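Long-range contact in D,D-dipeptidase/D,D-carboxypeptidase (Enterococcus faecalis, PDB 4F78), which probably acts as a zinc-dependent peptidase that splits D-Ala-D-Ala dipeptides and trims terminal D-alanine from cell-wall precursors: residues A113-L118 and E165-R170. Sequence-based numbering, arbitrary orientation.
Sequences AIDLGL and EPWHFR. With ZN (zinc ion), chain B.
The W167 ring has the carboxylate of D115 at its edge, where OD1 of D115 lies in the ring plane, 3.4 Å from CD1 of W167. Their planes are nearly perpendicular, at 86°. CB of E165 sits over one indole face, near the rim. The H168 imidazole is turned 58° from the D115 carboxylate. ND1 of H168, 2.2 Å from the zinc, lies 3.1 Å from OD1 of D115 because both bind the metal. D115 binds it unevenly, with OD1 at 2.2 Å and OD2 at 2.6 Å. A water and H108 complete the site. The water also accepts from NE1 of W167; its very short contact with OE1 of E165 leaves the proton in doubt. Zinc on ND1 and a hydrogen bond from NE2 to E107 hold the turn of the H168 imidazole. This is the zinc centre of the VanY-type peptidases, carried on antiparallel neighbours of a four-stranded sheet. Backbone hydrogen bonds join I114 and F169 in both directions, and a third runs from N of L116 to O of W167. D115 and H168, directly paired without hydrogen bonds, send both ligands to one face. H168 reaches the metal with CG anti to its backbone N (chi1 178°). On the other face, CG2 of I114 meets CB of F169, and CD1 of L116 lies 4.1 Å from CD1 of F169. Helix 134-142 covers this side, with F139 edge-to-face on F169.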
ATOM      1  N   ALA A 113       4.230   0.519  -3.441  1.00 10.02           N
ATOM      2  CA  ALA A 113       4.103  -0.881  -3.821  1.00  9.81           C
ATOM      3  C   ALA A 113       5.444  -1.423  -4.292  1.00 10.89           C
ATOM      4  O   ALA A 113       6.227  -0.691  -4.896  1.00 15.04           O
ATOM      5  CB  ALA A 113       3.088  -1.044  -4.962  1.00 15.04           C
ATOM      6  N   ILE A 114       5.688  -2.708  -4.034  1.00  8.09           N
ATOM      7  CA  ILE A 114       6.961  -3.337  -4.381  1.00 11.05           C
ATOM      8  C   ILE A 114       6.704  -4.754  -4.880  1.00 12.16           C
ATOM      9  O   ILE A 114       5.839  -5.461  -4.328  1.00 19.10           O
ATOM     10  CB  ILE A 114       7.977  -3.314  -3.180  1.00 12.38           C
ATOM     11  CG1 ILE A 114       9.337  -3.914  -3.621  1.00 22.38           C
ATOM     12  CG2 ILE A 114       7.480  -4.159  -2.017  1.00 14.07           C
ATOM     13  CD1 ILE A 114      10.330  -2.926  -3.977  1.00 27.08           C
ATOM     14  N   ASP A 115       7.399  -5.138  -5.949  1.00 10.00           N
ATOM     15  CA  ASP A 115       7.397  -6.527  -6.441  1.00 13.13           C
ATOM     16  C   ASP A 115       8.671  -7.205  -5.947  1.00 15.77           C
ATOM     17  O   ASP A 115       9.765  -6.684  -6.182  1.00 14.72           O
ATOM     18  CB  ASP A 115       7.381  -6.533  -7.982  1.00 13.13           C
ATOM     19  CG  ASP A 115       5.996  -6.160  -8.533  1.00 16.37           C
ATOM     20  OD1 ASP A 115       5.029  -6.188  -7.713  1.00 13.05           O
ATOM     21  OD2 ASP A 115       5.884  -5.785  -9.724  1.00 12.63           O
ATOM     22  N   LEU A 116       8.543  -8.330  -5.235  1.00 10.83           N
ATOM     23  CA  LEU A 116       9.745  -8.999  -4.666  1.00 12.29           C
ATOM     24  C   LEU A 116       9.955 -10.363  -5.315  1.00 14.75           C
ATOM     25  O   LEU A 116       8.978 -10.995  -5.760  1.00 14.77           O
ATOM     26  CB  LEU A 116       9.580  -9.213  -3.150  1.00 11.50           C
ATOM     27  CG  LEU A 116       9.393  -7.874  -2.394  1.00 15.60           C
ATOM     28  CD1 LEU A 116       8.956  -8.157  -0.935  1.00 13.58           C
ATOM     29  CD2 LEU A 116      10.720  -7.105  -2.411  1.00 16.11           C
ATOM     30  N   GLY A 117      11.204 -10.842  -5.351  1.00 13.23           N
ATOM     31  CA  GLY A 117      11.510 -12.116  -6.007  1.00 13.89           C
ATOM     32  C   GLY A 117      12.654 -12.807  -5.315  1.00 18.85           C
ATOM     33  O   GLY A 117      13.530 -12.150  -4.712  1.00 19.05           O
ATOM     34  N   LEU A 118      12.683 -14.134  -5.396  1.00 26.16           N
ATOM     35  CA  LEU A 118      13.882 -14.859  -4.980  1.00 28.10           C
ATOM     36  C   LEU A 118      15.101 -14.397  -5.756  1.00 25.36           C
ATOM     37  O   LEU A 118      15.019 -14.134  -6.971  1.00 33.26           O
ATOM     38  CB  LEU A 118      13.714 -16.359  -5.201  1.00 35.00           C
ATOM     39  CG  LEU A 118      13.037 -17.125  -4.076  1.00 34.64           C
ATOM     40  CD1 LEU A 118      12.800 -18.583  -4.534  1.00 36.79           C
ATOM     41  CD2 LEU A 118      13.945 -17.100  -2.843  1.00 31.16           C
ATOM     42  N   GLU A 165      -1.297 -12.551  -7.341  1.00  9.70           N
ATOM     43  CA  GLU A 165       0.162 -12.300  -7.466  1.00 13.39           C
ATOM     44  C   GLU A 165       0.881 -12.548  -6.139  1.00  9.21           C
ATOM     45  O   GLU A 165       0.828 -11.725  -5.203  1.00 15.54           O
ATOM     46  CB  GLU A 165       0.448 -10.868  -7.999  1.00 15.38           C
ATOM     47  CG  GLU A 165      -0.251 -10.573  -9.355  1.00 11.73           C
ATOM     48  CD  GLU A 165       0.010  -9.176  -9.917  1.00 16.90           C
ATOM     49  OE1 GLU A 165       0.623  -8.317  -9.222  1.00 13.25           O
ATOM     50  OE2 GLU A 165      -0.362  -8.944 -11.105  1.00 19.16           O
ATOM     51  N   PRO A 166       1.580 -13.680  -6.052  1.00 13.36           N
ATOM     52  CA  PRO A 166       2.372 -13.975  -4.863  1.00 15.36           C
ATOM     53  C   PRO A 166       3.376 -12.842  -4.530  1.00 15.72           C
ATOM     54  O   PRO A 166       3.773 -12.735  -3.369  1.00 13.01           O
ATOM     55  CB  PRO A 166       3.109 -15.259  -5.263  1.00 15.18           C
ATOM     56  CG  PRO A 166       2.132 -15.928  -6.230  1.00 15.30           C
ATOM     57  CD  PRO A 166       1.563 -14.789  -7.010  1.00  9.78           C
ATOM     58  N   TRP A 167       3.786 -12.012  -5.496  1.00 11.69           N
ATOM     59  CA  TRP A 167       5.036 -11.261  -5.300  1.00 12.70           C
ATOM     60  C   TRP A 167       4.840  -9.768  -5.019  1.00 16.00           C
ATOM     61  O   TRP A 167       5.812  -9.057  -4.742  1.00 11.82           O
ATOM     62  CB  TRP A 167       5.892 -11.423  -6.565  1.00  9.59           C
ATOM     63  CG  TRP A 167       5.100 -10.914  -7.781  1.00 14.60           C
ATOM     64  CD1 TRP A 167       4.900  -9.585  -8.153  1.00 12.17           C
ATOM     65  CD2 TRP A 167       4.337 -11.707  -8.718  1.00 14.73           C
ATOM     66  NE1 TRP A 167       4.094  -9.530  -9.273  1.00 14.23           N
ATOM     67  CE2 TRP A 167       3.736 -10.813  -9.639  1.00 19.08           C
ATOM     68  CE3 TRP A 167       4.115 -13.087  -8.871  1.00 15.75           C
ATOM     69  CZ2 TRP A 167       2.936 -11.256 -10.705  1.00 21.27           C
ATOM     70  CZ3 TRP A 167       3.315 -13.529  -9.937  1.00 22.05           C
ATOM     71  CH2 TRP A 167       2.736 -12.613 -10.839  1.00 16.18           C
ATOM     72  N   HIS A 168       3.597  -9.293  -5.102  1.00  9.97           N
ATOM     73  CA  HIS A 168       3.292  -7.857  -5.049  1.00 10.47           C
ATOM     74  C   HIS A 168       2.749  -7.458  -3.693  1.00 12.05           C
ATOM     75  O   HIS A 168       1.682  -7.917  -3.260  1.00 15.89           O
ATOM     76  CB  HIS A 168       2.293  -7.497  -6.177  1.00  9.61           C
ATOM     77  CG  HIS A 168       1.867  -6.054  -6.205  1.00  9.93           C
ATOM     78  ND1 HIS A 168       2.054  -5.259  -7.312  1.00 13.32           N
ATOM     79  CD2 HIS A 168       1.202  -5.295  -5.301  1.00 13.87           C
ATOM     80  CE1 HIS A 168       1.561  -4.058  -7.087  1.00 11.63           C
ATOM     81  NE2 HIS A 168       1.027  -4.049  -5.873  1.00 10.86           N
ATOM     82  N   PHE A 169       3.501  -6.578  -3.017  1.00 12.76           N
ATOM     83  CA  PHE A 169       3.160  -6.121  -1.662  1.00 12.71           C
ATOM     84  C   PHE A 169       2.915  -4.614  -1.615  1.00 13.37           C
ATOM     85  O   PHE A 169       3.562  -3.822  -2.324  1.00 13.17           O
ATOM     86  CB  PHE A 169       4.277  -6.486  -0.697  1.00 12.83           C
ATOM     87  CG  PHE A 169       4.295  -7.927  -0.401  1.00 21.36           C
ATOM     88  CD1 PHE A 169       4.944  -8.809  -1.264  1.00 12.36           C
ATOM     89  CD2 PHE A 169       3.593  -8.427   0.685  1.00 14.31           C
ATOM     90  CE1 PHE A 169       4.918 -10.198  -1.027  1.00 16.66           C
ATOM     91  CE2 PHE A 169       3.570  -9.811   0.939  1.00 14.17           C
ATOM     92  CZ  PHE A 169       4.242 -10.689   0.071  1.00 13.73           C
ATOM     93  N   ARG A 170       1.957  -4.212  -0.800  1.00  8.58           N
ATOM     94  CA  ARG A 170       1.578  -2.799  -0.803  1.00  7.98           C
ATOM     95  C   ARG A 170       1.704  -2.288   0.624  1.00 11.36           C
ATOM     96  O   ARG A 170       1.235  -2.952   1.575  1.00 13.53           O
ATOM     97  CB  ARG A 170       0.092  -2.692  -1.246  1.00  7.87           C
ATOM     98  CG  ARG A 170      -0.626  -1.370  -0.790  1.00  7.56           C
ATOM     99  CD  ARG A 170      -0.074  -0.078  -1.499  1.00 11.25           C
ATOM    100  NE  ARG A 170      -0.697   1.087  -0.851  1.00 10.21           N
ATOM    101  CZ  ARG A 170      -1.845   1.640  -1.249  1.00 12.37           C
ATOM    102  NH1 ARG A 170      -2.456   1.192  -2.352  1.00 10.46           N
ATOM    103  NH2 ARG A 170      -2.371   2.668  -0.563  1.00 10.56           N
TER
HETATM  104 ZN    ZN B 301       3.512  -5.223  -8.947  1.00 19.91          ZN
HETATM  105  O   HOH W   1       2.675  -7.006  -9.938  1.00 19.61           O